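Local structure of anaphase-promoting complex subunit cut9 (Schizosaccharomyces pombe, 2XPI) at residues E250-V255 with K281-D286. The protein serves as a subunit of the anaphase-promoting complex/cyclosome, the E3 ubiquitin ligase that controls passage through mitosis and G1, and forms homodimers through its N-terminal TPR repeats. Numbering follows the deposited sequence.
Sequences EEWDLV and KTSHED
W252 and H284 lie flat on one another in an offset (parallel-displaced) stack that joins two successive tetratricopeptide repeats, TPR 5 and TPR 6. W252 projects from helix 248-257; H284 comes from the loop leading into helix 285-296. The imidazole lies over one face of the indole's five-membered ring, displaced so that H284 CD2 sits above W252 CG, with centroids 3.9 Å apart and planes only 10° from parallel. The side chains run past each other in opposite directions, bringing each CB over the partner's ring: H284 CB stands 3.6 Å above the centroid of the W252 six-membered ring, nearly on its normal, and W252 CB lies 4.0 Å from the H284 centroid, both as CH-pi contacts. CG of H284 is anti to its carbonyl carbon (chi1 -64°), and chi2 of -114° turns the ring flat against the indole. H284 ND1 makes a weak hydrogen bond with E287 OE2, and N280 O takes a weak one from W252 NE1. A leucine in place of W252 would probably leave the imidazole without its flat partner and N280 O without the indole N-H. S283 adds a marginal contact, its OG 3.8 Å from W252 NE1, whereas the closest approach within the stack is W252 CG to H284 CD2, 3.5 Å.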
# COMPACT_ATOMS: atom_id res chain seq x y z
N GLU A 250 -12.27 -8.65 -33.30
CA GLU A 250 -10.87 -8.38 -33.04
C GLU A 250 -10.29 -9.31 -31.96
O GLU A 250 -9.16 -9.77 -32.09
CB GLU A 250 -10.68 -6.94 -32.59
CG GLU A 250 -10.90 -5.88 -33.64
CD GLU A 250 -10.85 -4.48 -33.05
OE1 GLU A 250 -11.49 -4.25 -31.99
OE2 GLU A 250 -10.18 -3.60 -33.63
N GLU A 251 -11.06 -9.57 -30.90
CA GLU A 251 -10.62 -10.42 -29.79
C GLU A 251 -10.39 -11.86 -30.21
O GLU A 251 -9.39 -12.47 -29.83
CB GLU A 251 -11.63 -10.36 -28.64
CG GLU A 251 -11.43 -9.18 -27.68
CD GLU A 251 -12.66 -8.90 -26.79
OE1 GLU A 251 -13.65 -9.68 -26.88
OE2 GLU A 251 -12.63 -7.90 -26.02
N TRP A 252 -11.30 -12.42 -31.00
CA TRP A 252 -11.13 -13.76 -31.52
C TRP A 252 -9.97 -13.85 -32.50
O TRP A 252 -9.18 -14.79 -32.45
CB TRP A 252 -12.42 -14.28 -32.15
CG TRP A 252 -13.37 -14.81 -31.14
CD1 TRP A 252 -14.39 -14.13 -30.53
CD2 TRP A 252 -13.37 -16.13 -30.57
NE1 TRP A 252 -15.04 -14.96 -29.63
CE2 TRP A 252 -14.42 -16.19 -29.64
CE3 TRP A 252 -12.58 -17.27 -30.77
CZ2 TRP A 252 -14.71 -17.34 -28.91
CZ3 TRP A 252 -12.86 -18.40 -30.04
CH2 TRP A 252 -13.91 -18.43 -29.12
N ASP A 253 -9.85 -12.89 -33.40
CA ASP A 253 -8.74 -12.90 -34.33
C ASP A 253 -7.41 -12.76 -33.59
O ASP A 253 -6.37 -13.26 -34.04
CB ASP A 253 -8.88 -11.81 -35.39
CG ASP A 253 -7.56 -11.49 -36.10
OD1 ASP A 253 -6.74 -10.73 -35.52
OD2 ASP A 253 -7.35 -11.99 -37.24
N LEU A 254 -7.43 -12.08 -32.45
CA LEU A 254 -6.22 -11.92 -31.69
C LEU A 254 -5.81 -13.28 -31.14
O LEU A 254 -4.71 -13.74 -31.44
CB LEU A 254 -6.38 -10.89 -30.58
CG LEU A 254 -5.16 -10.69 -29.66
CD1 LEU A 254 -3.91 -10.23 -30.39
CD2 LEU A 254 -5.50 -9.71 -28.58
N VAL A 255 -6.67 -13.94 -30.37
CA VAL A 255 -6.23 -15.17 -29.72
C VAL A 255 -5.99 -16.30 -30.71
O VAL A 255 -5.16 -17.18 -30.47
CB VAL A 255 -7.14 -15.66 -28.56
CG1 VAL A 255 -8.01 -14.55 -28.04
CG2 VAL A 255 -7.94 -16.89 -28.95
N LYS A 281 -19.18 -15.18 -26.13
CA LYS A 281 -19.84 -16.48 -26.11
C LYS A 281 -20.61 -16.84 -27.39
O LYS A 281 -20.76 -18.02 -27.69
CB LYS A 281 -20.79 -16.55 -24.91
CG LYS A 281 -20.55 -17.73 -24.00
CD LYS A 281 -19.11 -17.77 -23.53
CE LYS A 281 -18.74 -16.50 -22.80
NZ LYS A 281 -17.39 -16.58 -22.19
N THR A 282 -21.10 -15.84 -28.13
CA THR A 282 -22.06 -16.10 -29.21
C THR A 282 -21.48 -16.31 -30.61
O THR A 282 -21.98 -17.13 -31.37
CB THR A 282 -23.20 -15.02 -29.27
OG1 THR A 282 -22.74 -13.82 -29.92
CG2 THR A 282 -23.71 -14.68 -27.86
N SER A 283 -20.42 -15.57 -30.95
CA SER A 283 -19.96 -15.50 -32.34
C SER A 283 -19.23 -16.74 -32.86
O SER A 283 -19.30 -17.05 -34.05
CB SER A 283 -19.11 -14.25 -32.57
OG SER A 283 -18.18 -14.06 -31.52
N HIS A 284 -18.53 -17.43 -31.97
CA HIS A 284 -17.73 -18.58 -32.35
C HIS A 284 -18.11 -19.76 -31.48
O HIS A 284 -17.26 -20.36 -30.80
CB HIS A 284 -16.25 -18.27 -32.18
CG HIS A 284 -15.76 -17.19 -33.08
ND1 HIS A 284 -14.84 -17.42 -34.08
CD2 HIS A 284 -16.07 -15.87 -33.13
CE1 HIS A 284 -14.60 -16.28 -34.71
NE2 HIS A 284 -15.33 -15.33 -34.16
N GLU A 285 -19.40 -20.08 -31.49
CA GLU A 285 -19.99 -21.11 -30.64
C GLU A 285 -19.25 -22.45 -30.69
O GLU A 285 -19.28 -23.23 -29.74
CB GLU A 285 -21.45 -21.31 -31.04
CG GLU A 285 -22.35 -21.76 -29.91
CD GLU A 285 -23.67 -21.04 -29.91
OE1 GLU A 285 -23.67 -19.80 -30.11
OE2 GLU A 285 -24.72 -21.72 -29.72
N ASP A 286 -18.58 -22.68 -31.81
CA ASP A 286 -17.98 -23.96 -32.16
C ASP A 286 -16.57 -24.14 -31.57
O ASP A 286 -16.30 -25.11 -30.86
CB ASP A 286 -17.94 -24.03 -33.68
CG ASP A 286 -18.27 -22.68 -34.32
OD1 ASP A 286 -19.47 -22.33 -34.43
OD2 ASP A 286 -17.32 -21.95 -34.69